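Local coordinates for protein ricin B-related lectin (Polyporus squamosus, PDB 5MUA) that binds galactose through a beta-trefoil lectin domain and carries a papain-like, calcium-binding protease domain that takes the inhibitor E-64, at residues N155-L160 with F170-S175. Residues are numbered along the deposited sequence; the frame is centred on the assembly and turned at random. Where two conformers were deposited one is given.
Sequences NVHATL and FKSYLS. With CA (calcium ion), chain E; E64 (N-[N-[1-hydroxycarboxyethyl-carbonyl]leucylamino-butyl]-guanidine), chain F.
Helix 153-162 packs on one face of strand 170-173 in the papain-like part, and Leu160 and Phe170 make the apolar contact. Lys171 and Tyr173 of the strand meet the second subunit. The axes of helix 155-160 and strand 170-173 run nearly antiparallel (166°) and come within 10.4 Å. Leu160 holds CG anti to its own N (chi1 177°), which sends the branched end down to the strand. Leu160 CD2 meets the edge of the Phe170 ring, near its plane, at 3.8 Å from CE2. The two side chains cross at about a right angle. The same methyl also lies 3.8 Å from Ser172 CB. One turn earlier, in one of its two conformers, His157 ND1 lies a long 3.8 Å from Ser172 OG, at the ring edge. Trp252 and Met239 also touch Leu160, and the C-terminal Phe286 packs on both Leu160 and Leu174. Beyond the strand, Leu174 CG and CD2 each lie 3.5 Å from E64 C14, in the inhibitor's butyl chain. Ser175 O binds the calcium ion at 2.4 Å, and E64 O4 binds it at 2.2 Å. Asp176 and, from the second subunit, Asp207 and Asp209 complete the protein ligands. The inhibitor is hydrogen-bonded to Cys208 N and His248 ND1 of that subunit. The arrangement is a helix packed on a strand, and the chain just past that strand supplies calcium ligands to the papain-like site of the second subunit.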
ATOM      1  N   ASN B 155      16.530 -15.625  -2.442  1.00 16.69           N
ATOM      2  CA  ASN B 155      17.191 -15.110  -3.670  1.00 16.19           C
ATOM      3  C   ASN B 155      17.168 -13.568  -3.751  1.00 15.43           C
ATOM      4  O   ASN B 155      18.192 -12.943  -4.053  1.00 14.80           O
ATOM      5  CB  ASN B 155      16.521 -15.528  -4.973  1.00 16.41           C
ATOM      6  CG  ASN B 155      16.620 -16.993  -5.305  1.00 18.09           C
ATOM      7  OD1 ASN B 155      15.772 -17.454  -6.036  1.00 14.28           O
ATOM      8  ND2 ASN B 155      17.650 -17.708  -4.823  1.00 17.91           N
ATOM      9  N   VAL B 156      15.988 -12.954  -3.569  1.00 14.14           N
ATOM     10  CA  VAL B 156      15.858 -11.493  -3.697  1.00 14.34           C
ATOM     11  C   VAL B 156      16.672 -10.813  -2.553  1.00 15.44           C
ATOM     12  O   VAL B 156      17.382  -9.832  -2.799  1.00 14.82           O
ATOM     13  CB  VAL B 156      14.364 -11.046  -3.741  1.00 12.87           C
ATOM     14  CG1 VAL B 156      14.306  -9.548  -3.808  1.00 13.86           C
ATOM     15  CG2 VAL B 156      13.576 -11.664  -4.880  1.00 13.40           C
ATOM     16  N   HIS B 157      16.608 -11.330  -1.342  1.00 15.90           N
ATOM     17  CA  HIS B 157      17.389 -10.768  -0.224  0.55 17.64           C
ATOM     18  C   HIS B 157      18.889 -10.696  -0.544  1.00 18.31           C
ATOM     19  O   HIS B 157      19.531  -9.622  -0.376  1.00 18.40           O
ATOM     20  CB  HIS B 157      17.094 -11.510   1.080  0.55 18.89           C
ATOM     21  CG  HIS B 157      17.934 -11.075   2.249  0.55 20.46           C
ATOM     22  ND1 HIS B 157      17.834  -9.822   2.823  0.55 23.85           N
ATOM     23  CD2 HIS B 157      18.875 -11.738   2.959  0.55 23.65           C
ATOM     24  CE1 HIS B 157      18.657  -9.741   3.852  0.55 23.51           C
ATOM     25  NE2 HIS B 157      19.308 -10.889   3.954  0.55 24.98           N
ATOM     26  N   ALA B 158      19.434 -11.801  -1.061  1.00 17.43           N
ATOM     27  CA  ALA B 158      20.802 -11.819  -1.474  1.00 17.53           C
ATOM     28  C   ALA B 158      21.091 -10.789  -2.554  1.00 16.08           C
ATOM     29  O   ALA B 158      22.054 -10.021  -2.467  1.00 18.15           O
ATOM     30  CB  ALA B 158      21.248 -13.212  -1.926  1.00 18.39           C
ATOM     31  N   THR B 159      20.241 -10.743  -3.553  1.00 15.52           N
ATOM     32  CA  THR B 159      20.369  -9.766  -4.588  1.00 15.42           C
ATOM     33  C   THR B 159      20.410  -8.334  -4.012  1.00 16.51           C
ATOM     34  O   THR B 159      21.298  -7.516  -4.334  1.00 16.91           O
ATOM     35  CB  THR B 159      19.247  -9.972  -5.601  1.00 16.74           C
ATOM     36  OG1 THR B 159      19.602 -11.159  -6.334  1.00 15.75           O
ATOM     37  CG2 THR B 159      19.145  -8.838  -6.580  1.00 17.15           C
ATOM     38  N   LEU B 160      19.480  -8.095  -3.129  1.00 16.60           N
ATOM     39  CA  LEU B 160      19.313  -6.776  -2.516  1.00 17.94           C
ATOM     40  C   LEU B 160      20.539  -6.406  -1.692  1.00 18.44           C
ATOM     41  O   LEU B 160      21.109  -5.321  -1.872  1.00 19.22           O
ATOM     42  CB  LEU B 160      18.070  -6.800  -1.645  1.00 18.80           C
ATOM     43  CG  LEU B 160      17.753  -5.559  -0.878  1.00 17.49           C
ATOM     44  CD1 LEU B 160      17.504  -4.368  -1.798  1.00 18.14           C
ATOM     45  CD2 LEU B 160      16.549  -5.876  -0.025  1.00 19.88           C
ATOM     46  N   PHE B 170      21.378  -0.083   6.293  1.00 18.35           N
ATOM     47  CA  PHE B 170      20.207  -0.593   5.580  1.00 17.87           C
ATOM     48  C   PHE B 170      19.650  -1.794   6.309  1.00 17.60           C
ATOM     49  O   PHE B 170      20.397  -2.691   6.694  1.00 18.98           O
ATOM     50  CB  PHE B 170      20.608  -1.114   4.220  1.00 17.23           C
ATOM     51  CG  PHE B 170      19.469  -1.670   3.407  1.00 15.99           C
ATOM     52  CD1 PHE B 170      18.521  -0.837   2.913  1.00 15.07           C
ATOM     53  CD2 PHE B 170      19.413  -3.006   3.091  1.00 16.04           C
ATOM     54  CE1 PHE B 170      17.448  -1.301   2.157  1.00 15.43           C
ATOM     55  CE2 PHE B 170      18.412  -3.474   2.293  1.00 15.63           C
ATOM     56  CZ  PHE B 170      17.402  -2.630   1.827  1.00 15.84           C
ATOM     57  N   LYS B 171      18.347  -1.803   6.513  1.00 17.05           N
ATOM     58  CA  LYS B 171      17.606  -3.005   6.942  1.00 18.47           C
ATOM     59  C   LYS B 171      16.442  -3.262   6.011  1.00 18.86           C
ATOM     60  O   LYS B 171      15.774  -2.333   5.558  1.00 17.54           O
ATOM     61  CB  LYS B 171      17.015  -2.812   8.323  1.00 22.25           C
ATOM     62  CG  LYS B 171      17.960  -2.367   9.441  1.00 26.29           C
ATOM     63  CD  LYS B 171      18.815  -3.488  10.010  1.00 33.51           C
ATOM     64  CE  LYS B 171      19.654  -3.013  11.205  1.00 37.79           C
ATOM     65  NZ  LYS B 171      20.964  -2.492  10.721  1.00 40.32           N
ATOM     66  N   SER B 172      16.188  -4.531   5.739  1.00 18.64           N
ATOM     67  CA  SER B 172      15.101  -4.904   4.930  1.00 18.15           C
ATOM     68  C   SER B 172      14.315  -6.020   5.622  1.00 17.93           C
ATOM     69  O   SER B 172      14.837  -6.701   6.535  1.00 15.35           O
ATOM     70  CB  SER B 172      15.600  -5.365   3.573  1.00 21.24           C
ATOM     71  OG  SER B 172      16.498  -6.431   3.730  1.00 22.06           O
ATOM     72  N   TYR B 173      13.085  -6.179   5.139  1.00 16.42           N
ATOM     73  CA  TYR B 173      12.097  -7.101   5.700  1.00 16.41           C
ATOM     74  C   TYR B 173      11.397  -7.812   4.560  1.00 15.45           C
ATOM     75  O   TYR B 173      10.998  -7.174   3.593  1.00 15.62           O
ATOM     76  CB  TYR B 173      11.139  -6.279   6.522  1.00 15.80           C
ATOM     77  CG  TYR B 173      11.854  -5.505   7.629  1.00 16.81           C
ATOM     78  CD1 TYR B 173      12.251  -6.140   8.817  1.00 17.90           C
ATOM     79  CD2 TYR B 173      12.244  -4.215   7.426  1.00 17.33           C
ATOM     80  CE1 TYR B 173      12.918  -5.450   9.801  1.00 19.07           C
ATOM     81  CE2 TYR B 173      12.960  -3.533   8.377  1.00 18.82           C
ATOM     82  CZ  TYR B 173      13.280  -4.162   9.554  1.00 18.82           C
ATOM     83  OH  TYR B 173      13.984  -3.448  10.487  1.00 24.08           O
ATOM     84  N   LEU B 174      11.260  -9.127   4.675  1.00 14.87           N
ATOM     85  CA  LEU B 174      10.767  -9.954   3.625  1.00 15.84           C
ATOM     86  C   LEU B 174       9.347 -10.344   4.001  1.00 14.81           C
ATOM     87  O   LEU B 174       9.089 -10.613   5.186  1.00 13.59           O
ATOM     88  CB  LEU B 174      11.694 -11.222   3.552  1.00 19.42           C
ATOM     89  CG  LEU B 174      11.224 -12.520   2.923  1.00 23.30           C
ATOM     90  CD1 LEU B 174      11.287 -12.257   1.428  1.00 26.97           C
ATOM     91  CD2 LEU B 174      12.106 -13.727   3.250  1.00 25.08           C
ATOM     92  N   SER B 175       8.464 -10.405   3.015  1.00 13.76           N
ATOM     93  CA  SER B 175       7.057 -10.680   3.147  1.00 14.50           C
ATOM     94  C   SER B 175       6.586 -12.093   2.772  1.00 13.54           C
ATOM     95  O   SER B 175       5.720 -12.627   3.419  1.00 13.44           O
ATOM     96  CB  SER B 175       6.261  -9.654   2.331  1.00 15.12           C
ATOM     97  OG  SER B 175       6.635  -8.362   2.748  1.00 17.98           O
TER
HETATM   98 CA    CA E 303       3.452 -13.350   3.271  1.00 14.96          CA
HETATM   99  C1  E64 F 304      -0.715 -14.122   7.561  1.00 16.40           C
HETATM  100  O1  E64 F 304      -1.266 -14.346   8.661  1.00 17.28           O
HETATM  101  O2  E64 F 304      -1.307 -14.133   6.479  1.00 15.46           O
HETATM  102  C2  E64 F 304       0.726 -13.668   7.596  1.00 15.72           C
HETATM  103  C3  E64 F 304       1.489 -14.483   6.539  1.00 16.63           C
HETATM  104  O3  E64 F 304       1.482 -15.833   7.130  1.00 17.97           O
HETATM  105  C4  E64 F 304       2.904 -14.040   6.420  1.00 18.49           C
HETATM  106  O4  E64 F 304       3.368 -13.520   5.429  1.00 19.46           O
HETATM  107  N1  E64 F 304       3.666 -14.302   7.434  1.00 18.14           N
HETATM  108  C6  E64 F 304       5.085 -14.086   7.623  1.00 19.58           C
HETATM  109  C7  E64 F 304       5.581 -12.743   8.163  1.00 16.94           C
HETATM  110  C8  E64 F 304       4.724 -11.510   7.914  1.00 15.39           C
HETATM  111  C9  E64 F 304       5.251 -11.022   6.552  1.00 16.21           C
HETATM  112  C10 E64 F 304       5.066 -10.556   9.060  1.00 15.04           C
HETATM  113  C11 E64 F 304       6.055 -15.274   7.801  1.00 21.72           C
HETATM  114  O5  E64 F 304       5.729 -15.967   8.767  0.40 20.23           O
HETATM  115  N2  E64 F 304       7.167 -15.511   7.037  0.40 19.99           N
HETATM  116  C12 E64 F 304       7.576 -14.931   5.750  0.40 19.34           C
HETATM  117  C13 E64 F 304       8.279 -13.582   5.775  0.40 16.44           C
HETATM  118  C14 E64 F 304       9.747 -13.759   5.889  0.40 16.46           C
HETATM  119  C15 E64 F 304      10.162 -14.015   7.300  0.40 16.28           C
HETATM  120  N3  E64 F 304      11.353 -13.272   7.518  0.40 16.82           N
HETATM  121  C16 E64 F 304      12.500 -13.765   7.097  0.40 16.01           C
HETATM  122  N4  E64 F 304      13.566 -13.002   6.976  0.40 14.95           N
HETATM  123  N5  E64 F 304      12.522 -15.029   6.721  0.40 16.90           N
HETATM  124  O   HOH W   1       4.373 -15.578   3.381  1.00 16.11           O